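Long-range contacts in NanS-p (PDB 6YP6), which probably binds carbohydrate, as part of a conserved carbohydrate esterase encoded by a Shiga toxin-carrying bacteriophage: residues K44-A49 against T204-I209; S52-E57 against L194-I199; F77-A82 against G146-E151; M90-P95 against F117-D122. One frame throughout, in Å; residues are numbered along the deposited sequence.

Interaction 1 of 4, residues K44-A49 against T204-I209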
loop_
_atom_site.group_PDB
_atom_site.type_symbol
_atom_site.label_atom_id
_atom_site.label_comp_id
_atom_site.label_asym_id
_atom_site.label_seq_id
_atom_site.Cartn_x
_atom_site.Cartn_y
_atom_site.Cartn_z
ATOM N N LYS A 44 9.958 -11.626 -2.985
ATOM C CA LYS A 44 9.075 -12.438 -2.167
ATOM C C LYS A 44 9.283 -12.067 -0.710
ATOM O O LYS A 44 10.403 -12.153 -0.191
ATOM C CB LYS A 44 9.397 -13.908 -2.396
ATOM C CG LYS A 44 8.616 -14.889 -1.539
ATOM C CD LYS A 44 8.966 -16.327 -1.942
ATOM C CE LYS A 44 8.462 -17.364 -0.952
ATOM N NZ LYS A 44 8.913 -18.740 -1.310
ATOM N N LEU A 45 8.203 -11.660 -0.061
ATOM C CA LEU A 45 8.226 -11.177 1.311
ATOM C C LEU A 45 7.534 -12.194 2.203
ATOM O O LEU A 45 6.366 -12.547 1.991
ATOM C CB LEU A 45 7.540 -9.816 1.409
ATOM C CG LEU A 45 8.105 -8.755 0.446
ATOM C CD1 LEU A 45 7.305 -7.474 0.571
ATOM C CD2 LEU A 45 9.556 -8.473 0.673
ATOM N N THR A 46 8.277 -12.668 3.193
ATOM C CA THR A 46 7.817 -13.650 4.152
ATOM C C THR A 46 8.373 -13.289 5.521
ATOM O O THR A 46 9.198 -12.382 5.670
ATOM C CB THR A 46 8.318 -15.066 3.804
ATOM O OG1 THR A 46 9.755 -15.090 3.794
ATOM C CG2 THR A 46 7.774 -15.529 2.459
ATOM N N LYS A 47 7.923 -14.025 6.530
ATOM C CA LYS A 47 8.495 -13.931 7.868
ATOM C C LYS A 47 8.237 -15.248 8.590
ATOM O O LYS A 47 7.469 -16.094 8.128
ATOM C CB LYS A 47 7.962 -12.711 8.638
ATOM C CG LYS A 47 6.442 -12.517 8.644
ATOM C CD LYS A 47 5.755 -13.411 9.671
ATOM C CE LYS A 47 4.239 -13.226 9.661
ATOM N NZ LYS A 47 3.795 -12.006 10.366
ATOM N N GLU A 48 8.888 -15.412 9.732
ATOM C CA GLU A 48 8.627 -16.562 10.589
ATOM C C GLU A 48 7.397 -16.254 11.440
ATOM O O GLU A 48 7.399 -15.291 12.212
ATOM C CB GLU A 48 9.833 -16.844 11.480
ATOM C CG GLU A 48 11.085 -17.297 10.736
ATOM C CD GLU A 48 10.896 -18.611 9.998
ATOM O OE1 GLU A 48 9.967 -19.369 10.350
ATOM O OE2 GLU A 48 11.678 -18.885 9.062
ATOM N N ALA A 49 6.345 -17.058 11.298
ATOM C CA ALA A 49 5.113 -16.800 12.034
ATOM C C ALA A 49 5.389 -16.725 13.529
ATOM O O ALA A 49 6.130 -17.538 14.084
ATOM C CB ALA A 49 4.089 -17.897 11.751
ATOM N N THR A 204 0.553 -14.548 7.799
ATOM C CA THR A 204 -0.014 -13.774 6.701
ATOM C C THR A 204 0.345 -14.478 5.394
ATOM O O THR A 204 1.195 -15.373 5.354
ATOM C CB THR A 204 0.536 -12.339 6.709
ATOM O OG1 THR A 204 1.955 -12.402 6.525
ATOM C CG2 THR A 204 0.182 -11.637 8.013
ATOM N N TYR A 205 -0.288 -14.074 4.295
ATOM C CA TYR A 205 0.044 -14.680 3.013
ATOM C C TYR A 205 1.444 -14.255 2.575
ATOM O O TYR A 205 1.743 -13.055 2.564
ATOM C CB TYR A 205 -0.900 -14.222 1.907
ATOM C CG TYR A 205 -2.332 -14.674 2.006
ATOM C CD1 TYR A 205 -2.731 -15.901 1.512
ATOM C CD2 TYR A 205 -3.312 -13.839 2.549
ATOM C CE1 TYR A 205 -4.044 -16.297 1.571
ATOM C CE2 TYR A 205 -4.634 -14.234 2.610
ATOM C CZ TYR A 205 -4.991 -15.473 2.118
ATOM O OH TYR A 205 -6.297 -15.918 2.154
ATOM N N PRO A 206 2.294 -15.177 2.123
ATOM C CA PRO A 206 3.486 -14.748 1.383
ATOM C C PRO A 206 3.046 -13.897 0.198
ATOM O O PRO A 206 2.019 -14.169 -0.430
ATOM C CB PRO A 206 4.127 -16.065 0.944
ATOM C CG PRO A 206 3.611 -17.068 1.933
ATOM C CD PRO A 206 2.199 -16.644 2.200
ATOM N N VAL A 207 3.816 -12.854 -0.110
ATOM C CA VAL A 207 3.471 -11.949 -1.202
ATOM C C VAL A 207 4.698 -11.680 -2.059
ATOM O O VAL A 207 5.813 -11.525 -1.546
ATOM C CB VAL A 207 2.818 -10.646 -0.678
ATOM C CG1 VAL A 207 3.786 -9.788 0.120
ATOM C CG2 VAL A 207 2.189 -9.827 -1.818
ATOM N N LEU A 208 4.477 -11.617 -3.368
ATOM C CA LEU A 208 5.486 -11.213 -4.332
ATOM C C LEU A 208 5.172 -9.790 -4.770
ATOM O O LEU A 208 4.039 -9.486 -5.158
ATOM C CB LEU A 208 5.494 -12.133 -5.551
ATOM C CG LEU A 208 6.351 -13.391 -5.436
ATOM C CD1 LEU A 208 5.891 -14.277 -4.324
ATOM C CD2 LEU A 208 6.339 -14.127 -6.765
ATOM N N ILE A 209 6.170 -8.925 -4.711
ATOM C CA ILE A 209 6.036 -7.536 -5.131
ATOM C C ILE A 209 6.839 -7.332 -6.406
ATOM O O ILE A 209 8.035 -7.635 -6.453
ATOM C CB ILE A 209 6.518 -6.572 -4.030
ATOM C CG1 ILE A 209 5.771 -6.788 -2.728
ATOM C CG2 ILE A 209 6.442 -5.127 -4.527
ATOM C CD1 ILE A 209 4.355 -6.464 -2.795
HETATM O O HOH W 1 4.499 -12.271 4.209
#
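L45 and V207 face each other as an antiparallel hydrogen-bonded pair where the end of strand 41-46 meets the start of strand 207-216. L45 N donates to V207 O at 2.8 Å, nearly straight (172° at the hydrogen), whereas the return bond from V207 N to L45 O is weak, at 3.3 Å. A C-H...O contact, K44 CA to V207 O at 3.4 Å, supplements them, and a water bonds to L45 O at 2.9 Å.

Apolar contacts occupy both faces. On the buried face, L45 CD1 lies 3.7 Å from I209 CG1, and L45 CB touches V207 CG1 at 4.0 Å; aliphatic chains suit this side, which also receives W54 and F77. On the other face the stem of K44 serves as a hydrocarbon, its CG 3.9 Å from L208 CD1, while its extended chain carries NZ away. T46 CG2 rests 4.0 Å from P206 CB, and P206, with no N-H to give, suits the place where pairing with strand 41-46 stops.

K47 and T204 cross at about a right angle and both reach D198 OD2, K47 NZ by a salt bridge in one of its two conformers and T204 OG1 by a hydrogen bond.

The chemistry changes along the contact, from sheet bonds and aliphatic packing to a charged cluster beyond P206, where the lysine would probably favour the ionised carboxylate.

Interaction 2 of 4, residues S52-E57 against L194-I199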
loop_
_atom_site.group_PDB
_atom_site.type_symbol
_atom_site.label_atom_id
_atom_site.label_comp_id
_atom_site.label_asym_id
_atom_site.label_seq_id
_atom_site.Cartn_x
_atom_site.Cartn_y
_atom_site.Cartn_z
ATOM N N SER A 52 8.483 -10.958 14.334
ATOM C CA SER A 52 8.062 -9.615 13.964
ATOM C C SER A 52 7.477 -9.578 12.557
ATOM O O SER A 52 7.966 -10.238 11.636
ATOM C CB SER A 52 9.250 -8.650 14.046
ATOM O OG SER A 52 9.559 -8.317 15.390
ATOM N N SER A 53 6.401 -8.816 12.417
ATOM C CA SER A 53 5.897 -8.422 11.110
ATOM C C SER A 53 6.998 -7.749 10.307
ATOM O O SER A 53 7.862 -7.065 10.860
ATOM C CB SER A 53 4.742 -7.454 11.386
ATOM O OG SER A 53 4.285 -6.806 10.237
ATOM N N TRP A 54 6.984 -7.953 8.996
ATOM C CA TRP A 54 7.947 -7.249 8.169
ATOM C C TRP A 54 7.426 -5.861 7.825
ATOM O O TRP A 54 6.220 -5.620 7.744
ATOM C CB TRP A 54 8.319 -8.004 6.892
ATOM C CG TRP A 54 7.208 -8.413 5.997
ATOM C CD1 TRP A 54 6.664 -9.647 5.930
ATOM C CD2 TRP A 54 6.524 -7.613 5.013
ATOM N NE1 TRP A 54 5.676 -9.681 4.991
ATOM C CE2 TRP A 54 5.571 -8.445 4.405
ATOM C CE3 TRP A 54 6.629 -6.279 4.592
ATOM C CZ2 TRP A 54 4.711 -7.991 3.417
ATOM C CZ3 TRP A 54 5.773 -5.825 3.598
ATOM C CH2 TRP A 54 4.823 -6.683 3.022
ATOM N N VAL A 55 8.366 -4.940 7.649
ATOM C CA VAL A 55 8.062 -3.557 7.312
ATOM C C VAL A 55 9.095 -3.059 6.314
ATOM O O VAL A 55 10.301 -3.196 6.537
ATOM C CB VAL A 55 8.074 -2.624 8.543
ATOM C CG1 VAL A 55 7.647 -1.209 8.128
ATOM C CG2 VAL A 55 7.179 -3.135 9.642
ATOM N N LEU A 56 8.619 -2.460 5.234
ATOM C CA LEU A 56 9.434 -1.719 4.290
ATOM C C LEU A 56 9.064 -0.254 4.420
ATOM O O LEU A 56 7.885 0.074 4.513
ATOM C CB LEU A 56 9.137 -2.159 2.858
ATOM C CG LEU A 56 9.151 -3.663 2.608
ATOM C CD1 LEU A 56 8.767 -3.916 1.157
ATOM C CD2 LEU A 56 10.489 -4.286 2.924
ATOM N N GLU A 57 10.056 0.632 4.425
ATOM C CA GLU A 57 9.804 2.055 4.589
ATOM C C GLU A 57 10.598 2.867 3.580
ATOM O O GLU A 57 11.760 2.561 3.292
ATOM C CB GLU A 57 10.180 2.563 6.003
ATOM C CG GLU A 57 9.457 1.847 7.116
ATOM C CD GLU A 57 9.977 2.195 8.491
ATOM O OE1 GLU A 57 10.525 3.295 8.671
ATOM O OE2 GLU A 57 9.818 1.366 9.409
ATOM N N LEU A 194 6.340 6.312 3.808
ATOM C CA LEU A 194 5.460 5.248 3.364
ATOM C C LEU A 194 5.929 3.955 4.014
ATOM O O LEU A 194 7.100 3.589 3.911
ATOM C CB LEU A 194 5.501 5.116 1.844
ATOM C CG LEU A 194 4.654 3.980 1.272
ATOM C CD1 LEU A 194 3.167 4.200 1.530
ATOM C CD2 LEU A 194 4.917 3.829 -0.221
ATOM N N HIS A 195 5.008 3.290 4.709
ATOM C CA HIS A 195 5.256 2.036 5.404
ATOM C C HIS A 195 4.421 0.950 4.750
ATOM O O HIS A 195 3.207 1.096 4.603
ATOM C CB HIS A 195 4.818 2.117 6.848
ATOM C CG HIS A 195 5.410 3.237 7.596
ATOM N ND1 HIS A 195 6.448 3.081 8.485
ATOM C CD2 HIS A 195 5.090 4.547 7.596
ATOM C CE1 HIS A 195 6.746 4.259 9.001
ATOM N NE2 HIS A 195 5.935 5.166 8.475
ATOM N N VAL A 196 5.080 -0.123 4.347
ATOM C CA VAL A 196 4.416 -1.285 3.775
ATOM C C VAL A 196 4.710 -2.447 4.715
ATOM O O VAL A 196 5.868 -2.687 5.059
ATOM C CB VAL A 196 4.933 -1.578 2.358
ATOM C CG1 VAL A 196 4.092 -2.655 1.712
ATOM C CG2 VAL A 196 4.925 -0.311 1.519
ATOM N N THR A 197 3.670 -3.142 5.168
ATOM C CA THR A 197 3.864 -4.128 6.228
ATOM C C THR A 197 2.829 -5.230 6.136
ATOM O O THR A 197 1.725 -4.996 5.663
ATOM C CB THR A 197 3.777 -3.431 7.607
ATOM O OG1 THR A 197 3.928 -4.392 8.653
ATOM C CG2 THR A 197 2.447 -2.713 7.806
ATOM N N ASP A 198 3.165 -6.415 6.641
ATOM C CA ASP A 198 2.151 -7.460 6.787
ATOM C C ASP A 198 1.413 -7.405 8.128
ATOM O O ASP A 198 0.641 -8.319 8.414
ATOM C CB ASP A 198 2.688 -8.866 6.487
ATOM C CG ASP A 198 3.579 -9.424 7.576
ATOM O OD1 ASP A 198 4.235 -8.632 8.273
ATOM O OD2 ASP A 198 3.610 -10.680 7.726
ATOM N N ILE A 199 1.594 -6.326 8.903
ATOM C CA ILE A 199 0.680 -5.909 9.964
ATOM C C ILE A 199 0.882 -6.667 11.272
ATOM O O ILE A 199 1.072 -6.062 12.335
ATOM C CB ILE A 199 -0.801 -6.002 9.517
ATOM C CG1 ILE A 199 -1.060 -5.224 8.218
ATOM C CG2 ILE A 199 -1.719 -5.508 10.634
ATOM C CD1 ILE A 199 -2.417 -5.534 7.589
HETATM O O HOH W 2 7.113 1.211 10.369
#
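W54 lays its indole over D198 at one end of an antiparallel strand pair, 55-59 with 193-197, in one sheet of the beta-sandwich. Ring and carboxylate planes are only 13° apart, with D198 CG 3.3 Å from W54 NE1, while D198 N sits above the ring centre. A chi1 of 55° sets W54 CG between its backbone N and carbonyl carbon; the ring lies over the backbone from T197 to D198.

Along the strands, L56 and V196 form the hydrogen-bonded pair, each N-H donating to the other's carbonyl. V55 and T197 lie side by side on the opposite face from them. There too E57 crosses H195 obliquely, its CG 3.5 Å from ND1, with carboxylate and imidazole planes 47° apart; a water joins E57 OE2 to ND1. E57 OE1 also pairs with K193, H195 NE2 with A190 O.

T197 OG1 donates to W54 O at 2.8 Å and accepts from I199 N, an ST turn that suits threonine. D198 OD1 takes W54 N on its syn side at 2.9 Å and, in one of the two modelled conformers of S53, S53 OG on its anti side at 2.7 Å, the two donors arriving from opposite faces of the carboxylate plane.

Interaction 3 of 4, residues F77-A82 against G146-E151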
loop_
_atom_site.group_PDB
_atom_site.type_symbol
_atom_site.label_atom_id
_atom_site.label_comp_id
_atom_site.label_asym_id
_atom_site.label_seq_id
_atom_site.Cartn_x
_atom_site.Cartn_y
_atom_site.Cartn_z
ATOM N N PHE A 77 1.448 -6.761 -7.425
ATOM C CA PHE A 77 1.741 -7.791 -6.436
ATOM C C PHE A 77 1.007 -9.072 -6.798
ATOM O O PHE A 77 0.036 -9.069 -7.553
ATOM C CB PHE A 77 1.331 -7.326 -5.014
ATOM C CG PHE A 77 -0.154 -7.225 -4.840
ATOM C CD1 PHE A 77 -0.843 -6.096 -5.267
ATOM C CD2 PHE A 77 -0.877 -8.278 -4.307
ATOM C CE1 PHE A 77 -2.226 -6.033 -5.156
ATOM C CE2 PHE A 77 -2.254 -8.210 -4.195
ATOM C CZ PHE A 77 -2.929 -7.084 -4.614
ATOM N N LYS A 78 1.467 -10.166 -6.201
ATOM C CA LYS A 78 0.894 -11.488 -6.397
ATOM C C LYS A 78 0.871 -12.161 -5.039
ATOM O O LYS A 78 1.889 -12.202 -4.347
ATOM C CB LYS A 78 1.734 -12.295 -7.401
ATOM C CG LYS A 78 1.489 -13.793 -7.389
ATOM C CD LYS A 78 2.085 -14.450 -8.669
ATOM C CE LYS A 78 2.912 -15.676 -8.397
ATOM N NZ LYS A 78 3.117 -16.359 -9.685
ATOM N N VAL A 79 -0.269 -12.706 -4.654
ATOM C CA VAL A 79 -0.411 -13.373 -3.365
ATOM C C VAL A 79 -0.200 -14.866 -3.554
ATOM O O VAL A 79 -0.740 -15.449 -4.500
ATOM C CB VAL A 79 -1.786 -13.115 -2.724
ATOM C CG1 VAL A 79 -1.783 -13.630 -1.298
ATOM C CG2 VAL A 79 -2.147 -11.649 -2.780
ATOM N N SER A 80 0.524 -15.496 -2.631
ATOM C CA SER A 80 0.809 -16.923 -2.672
ATOM C C SER A 80 0.133 -17.616 -1.495
ATOM O O SER A 80 0.033 -17.052 -0.403
ATOM C CB SER A 80 2.325 -17.142 -2.599
ATOM O OG SER A 80 2.683 -18.485 -2.857
ATOM N N GLY A 81 -0.362 -18.826 -1.721
ATOM C CA GLY A 81 -0.895 -19.639 -0.651
ATOM C C GLY A 81 -2.387 -19.904 -0.806
ATOM O O GLY A 81 -3.078 -19.342 -1.659
ATOM N N ALA A 82 -2.874 -20.792 0.061
ATOM C CA ALA A 82 -4.276 -21.194 0.062
ATOM C C ALA A 82 -5.164 -20.093 0.648
ATOM O O ALA A 82 -4.770 -19.368 1.563
ATOM C CB ALA A 82 -4.453 -22.453 0.911
ATOM N N GLY A 146 -11.943 -9.622 -6.583
ATOM C CA GLY A 146 -12.719 -10.793 -6.907
ATOM C C GLY A 146 -12.251 -12.012 -6.134
ATOM O O GLY A 146 -11.531 -11.918 -5.129
ATOM N N ALA A 147 -12.683 -13.179 -6.612
ATOM C CA ALA A 147 -12.341 -14.426 -5.947
ATOM C C ALA A 147 -10.832 -14.510 -5.770
ATOM O O ALA A 147 -10.064 -14.230 -6.689
ATOM C CB ALA A 147 -12.843 -15.600 -6.779
ATOM N N PHE A 148 -10.411 -14.921 -4.581
ATOM C CA PHE A 148 -8.992 -15.000 -4.286
ATOM C C PHE A 148 -8.280 -15.939 -5.248
ATOM O O PHE A 148 -8.784 -17.010 -5.592
ATOM C CB PHE A 148 -8.792 -15.509 -2.863
ATOM C CG PHE A 148 -7.358 -15.716 -2.498
ATOM C CD1 PHE A 148 -6.547 -14.639 -2.205
ATOM C CD2 PHE A 148 -6.813 -16.985 -2.474
ATOM C CE1 PHE A 148 -5.225 -14.824 -1.870
ATOM C CE2 PHE A 148 -5.492 -17.175 -2.134
ATOM C CZ PHE A 148 -4.688 -16.093 -1.827
ATOM N N ASP A 149 -7.077 -15.546 -5.656
ATOM C CA ASP A 149 -6.250 -16.355 -6.531
ATOM C C ASP A 149 -4.788 -16.037 -6.243
ATOM O O ASP A 149 -4.455 -15.229 -5.366
ATOM C CB ASP A 149 -6.637 -16.162 -8.003
ATOM C CG ASP A 149 -6.351 -14.776 -8.539
ATOM O OD1 ASP A 149 -5.414 -14.106 -8.062
ATOM O OD2 ASP A 149 -7.079 -14.382 -9.483
ATOM N N ASN A 150 -3.910 -16.716 -6.974
ATOM C CA ASN A 150 -2.472 -16.507 -6.889
ATOM C C ASN A 150 -1.928 -15.860 -8.170
ATOM O O ASN A 150 -0.776 -16.089 -8.558
ATOM C CB ASN A 150 -1.767 -17.815 -6.528
ATOM C CG ASN A 150 -2.052 -18.303 -5.050
ATOM O OD1 ASN A 150 -2.761 -17.675 -4.267
ATOM N ND2 ASN A 150 -1.490 -19.445 -4.698
ATOM N N GLU A 151 -2.734 -15.026 -8.820
ATOM C CA GLU A 151 -2.328 -14.301 -10.012
ATOM C C GLU A 151 -1.775 -12.929 -9.635
ATOM O O GLU A 151 -1.963 -12.435 -8.524
ATOM C CB GLU A 151 -3.526 -14.110 -10.949
ATOM C CG GLU A 151 -4.154 -15.390 -11.428
ATOM C CD GLU A 151 -3.184 -16.228 -12.214
ATOM O OE1 GLU A 151 -2.614 -15.711 -13.192
ATOM O OE2 GLU A 151 -2.964 -17.392 -11.827
HETATM O O HOH W 3 0.586 -16.675 -10.599
HETATM O O HOH W 4 -2.861 -12.912 -5.979
#
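V79 and E151 are joined through water rather than by a direct backbone bond: one water accepts from V79 N at 2.9 Å and donates to E151 O at 2.7 Å and to D149 O. Beside it, N150 CA makes a C-H...O contact of 3.1 Å with V79 O.

F148 supplies the apolar part. With CG anti to the backbone N (chi1 176°), its ring crosses V79 at about a right angle and offers its edge: CE1 touches V79 CG1 at 3.7 Å, and CE2 meets G81 O at 3.3 Å. The rim hydrogens of a phenyl ring, slightly positive, suit a carbonyl oxygen. Glycine fits at 81 because at its backbone angles (phi 116°) a CB would press on the carbonyl of S80.

The K78 stem runs past the N150 carbonyl, CD 3.3 Å from N150 O, while NZ forms a salt bridge with D34. D149 OD1, bonded also by H153 NE2, accepts from E151 N at 2.9 Å in an Asx turn.

The chain turns a corner at G146, and the loop that follows leads from strand 140-147 of one sheet to strand 152-159 of the other, where 71-79 lies between 152-159 and 207-216.

Interaction 4 of 4, residues M90-P95 against F117-D122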
loop_
_atom_site.group_PDB
_atom_site.type_symbol
_atom_site.label_atom_id
_atom_site.label_comp_id
_atom_site.label_asym_id
_atom_site.label_seq_id
_atom_site.Cartn_x
_atom_site.Cartn_y
_atom_site.Cartn_z
ATOM N N MET A 90 -1.108 -7.357 3.255
ATOM C CA MET A 90 -0.234 -6.233 3.592
ATOM C C MET A 90 -1.061 -4.965 3.688
ATOM O O MET A 90 -2.203 -4.904 3.231
ATOM C CB MET A 90 0.877 -6.093 2.549
ATOM C CG MET A 90 0.394 -5.739 1.163
ATOM S SD MET A 90 1.742 -5.894 -0.001
ATOM C CE MET A 90 0.845 -5.834 -1.537
ATOM N N ALA A 91 -0.439 -3.948 4.263
ATOM C CA ALA A 91 -1.003 -2.620 4.398
ATOM C C ALA A 91 0.014 -1.575 3.957
ATOM O O ALA A 91 1.230 -1.771 4.049
ATOM C CB ALA A 91 -1.395 -2.327 5.855
ATOM N N PHE A 92 -0.523 -0.440 3.518
ATOM C CA PHE A 92 0.211 0.757 3.122
ATOM C C PHE A 92 -0.244 1.900 4.023
ATOM O O PHE A 92 -1.418 2.282 3.993
ATOM C CB PHE A 92 -0.119 1.144 1.666
ATOM C CG PHE A 92 0.252 0.090 0.670
ATOM C CD1 PHE A 92 -0.597 -0.981 0.430
ATOM C CD2 PHE A 92 1.454 0.145 -0.022
ATOM C CE1 PHE A 92 -0.242 -1.979 -0.478
ATOM C CE2 PHE A 92 1.809 -0.864 -0.919
ATOM C CZ PHE A 92 0.952 -1.912 -1.148
ATOM N N TYR A 93 0.679 2.448 4.813
ATOM C CA TYR A 93 0.403 3.578 5.683
ATOM C C TYR A 93 1.332 4.723 5.314
ATOM O O TYR A 93 2.553 4.542 5.228
ATOM C CB TYR A 93 0.645 3.243 7.156
ATOM C CG TYR A 93 -0.071 2.057 7.660
ATOM C CD1 TYR A 93 -1.442 2.039 7.734
ATOM C CD2 TYR A 93 0.642 0.934 8.089
ATOM C CE1 TYR A 93 -2.105 0.905 8.212
ATOM C CE2 TYR A 93 0.001 -0.179 8.570
ATOM C CZ TYR A 93 -1.369 -0.186 8.620
ATOM O OH TYR A 93 -2.005 -1.309 9.122
ATOM N N TRP A 94 0.772 5.914 5.154
ATOM C CA TRP A 94 1.562 7.112 4.860
ATOM C C TRP A 94 1.062 8.243 5.753
ATOM O O TRP A 94 0.296 9.116 5.308
ATOM C CB TRP A 94 1.493 7.480 3.383
ATOM C CG TRP A 94 2.385 8.602 2.952
ATOM C CD1 TRP A 94 3.275 9.334 3.702
ATOM C CD2 TRP A 94 2.435 9.140 1.635
ATOM N NE1 TRP A 94 3.863 10.290 2.922
ATOM C CE2 TRP A 94 3.368 10.193 1.647
ATOM C CE3 TRP A 94 1.774 8.831 0.441
ATOM C CZ2 TRP A 94 3.653 10.939 0.512
ATOM C CZ3 TRP A 94 2.061 9.565 -0.679
ATOM C CH2 TRP A 94 2.993 10.608 -0.642
ATOM N N PRO A 95 1.466 8.247 7.020
ATOM C CA PRO A 95 1.149 9.376 7.898
ATOM C C PRO A 95 1.952 10.581 7.440
ATOM O O PRO A 95 3.090 10.442 6.994
ATOM C CB PRO A 95 1.599 8.894 9.287
ATOM C CG PRO A 95 2.438 7.677 9.067
ATOM C CD PRO A 95 2.343 7.246 7.664
ATOM N N PHE A 117 -4.340 1.755 3.784
ATOM C CA PHE A 117 -5.064 0.814 2.951
ATOM C C PHE A 117 -4.496 -0.580 3.145
ATOM O O PHE A 117 -3.278 -0.756 3.104
ATOM C CB PHE A 117 -4.928 1.207 1.473
ATOM C CG PHE A 117 -5.241 2.655 1.195
ATOM C CD1 PHE A 117 -6.381 3.239 1.702
ATOM C CD2 PHE A 117 -4.374 3.437 0.457
ATOM C CE1 PHE A 117 -6.665 4.592 1.457
ATOM C CE2 PHE A 117 -4.652 4.767 0.199
ATOM C CZ PHE A 117 -5.789 5.343 0.700
ATOM N N TYR A 118 -5.357 -1.569 3.365
ATOM C CA TYR A 118 -4.874 -2.922 3.583
ATOM C C TYR A 118 -5.623 -3.913 2.715
ATOM O O TYR A 118 -6.743 -3.677 2.250
ATOM C CB TYR A 118 -4.886 -3.304 5.075
ATOM C CG TYR A 118 -6.242 -3.368 5.739
ATOM C CD1 TYR A 118 -6.850 -2.225 6.259
ATOM C CD2 TYR A 118 -6.912 -4.568 5.870
ATOM C CE1 TYR A 118 -8.090 -2.292 6.876
ATOM C CE2 TYR A 118 -8.145 -4.647 6.486
ATOM C CZ TYR A 118 -8.734 -3.499 6.980
ATOM O OH TYR A 118 -9.969 -3.511 7.583
ATOM N N ILE A 119 -4.957 -5.039 2.514
ATOM C CA ILE A 119 -5.402 -6.095 1.622
ATOM C C ILE A 119 -5.564 -7.354 2.472
ATOM O O ILE A 119 -4.641 -7.744 3.199
ATOM C CB ILE A 119 -4.392 -6.298 0.479
ATOM C CG1 ILE A 119 -4.224 -5.027 -0.349
ATOM C CG2 ILE A 119 -4.802 -7.487 -0.385
ATOM C CD1 ILE A 119 -3.055 -5.082 -1.298
ATOM N N GLN A 120 -6.749 -7.967 2.397
ATOM C CA GLN A 120 -7.161 -9.049 3.279
ATOM C C GLN A 120 -8.177 -9.891 2.528
ATOM O O GLN A 120 -8.964 -9.349 1.752
ATOM C CB GLN A 120 -7.823 -8.440 4.527
ATOM C CG GLN A 120 -8.289 -9.430 5.577
ATOM C CD GLN A 120 -9.174 -8.798 6.619
ATOM O OE1 GLN A 120 -9.837 -7.788 6.351
ATOM N NE2 GLN A 120 -9.209 -9.387 7.813
ATOM N N THR A 121 -8.201 -11.198 2.777
ATOM C CA THR A 121 -9.289 -12.007 2.252
ATOM C C THR A 121 -10.413 -12.105 3.273
ATOM O O THR A 121 -10.175 -12.140 4.480
ATOM C CB THR A 121 -8.843 -13.422 1.874
ATOM O OG1 THR A 121 -8.130 -14.043 2.952
ATOM C CG2 THR A 121 -7.949 -13.414 0.671
ATOM N N ASP A 122 -11.652 -12.152 2.774
ATOM C CA ASP A 122 -12.760 -12.690 3.564
ATOM C C ASP A 122 -12.767 -14.203 3.350
ATOM O O ASP A 122 -11.689 -14.793 3.225
ATOM C CB ASP A 122 -14.062 -11.920 3.312
ATOM C CG ASP A 122 -14.491 -11.868 1.864
ATOM O OD1 ASP A 122 -14.184 -12.797 1.102
ATOM O OD2 ASP A 122 -15.186 -10.886 1.500
#
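F92 and F117 form the close part of this contact, an antiparallel hydrogen-bonded pair. F92 N donates to F117 O at 2.8 Å, and F117 N returns a bond to F92 O at 3.0 Å. Two residues along, I119 N donates to M90 O at 2.8 Å, nearly along the C=O axis (171°). Between these bonds A91 and Y118 come close, their CB atoms 3.7 Å apart; alanine suits this spot, its methyl set against the root of a tyrosine. A91 CA also makes a C-H...O contact with F117 O.

The other face carries M90, F92, F117 and I119, and looks into the core of a beta-sandwich, toward strand 71-79 of the second sheet. M90 CG stands between its backbone N and carbonyl carbon (chi1 65°), and the chain runs extended beyond it beside I119, with M90 CE 4.0 Å from I119 CD1. The same CD1 comes to the edge of the F92 ring, 4.3 Å from CE1. Flexible methionine and branched isoleucine pack here beside rigid phenyl rings; F77 packs on M90 and I119, and F157 stacks on F117.

On the A91 and Y118 face the contact is thinner: beyond CB the Y118 side chain leads away from strand 88-95, its hydroxyl bonded to N139. Past I119, Q120 and D122 are partly exposed: Q120 NE2 bonds N86 O, and D122 OD1 accepts from K124 N and D125 N.

Interactions 2 and 4 are buried and belong to one sheet, where strands 193-197 and 88-95 are neighbours, joined by A91 N to T197 O and H195 N to Y93 O. Interaction 1, partly buried, lies in the other sheet; interaction 3 is a surface contact where the end of strand 71-79, the neighbour of 207-216, meets the loop after strand 140-147 of the first sheet. Interaction 4 is apolar on its inward face, and M90 CE meets both I209 and F77 across the sandwich. Interactions 1 and 2 combine sheet bonds with a shared charge, D198. Interaction 3 depends more on water and a ring edge. Along the chain, 4 is nested inside 3, 3 inside 2, and 2 inside 1.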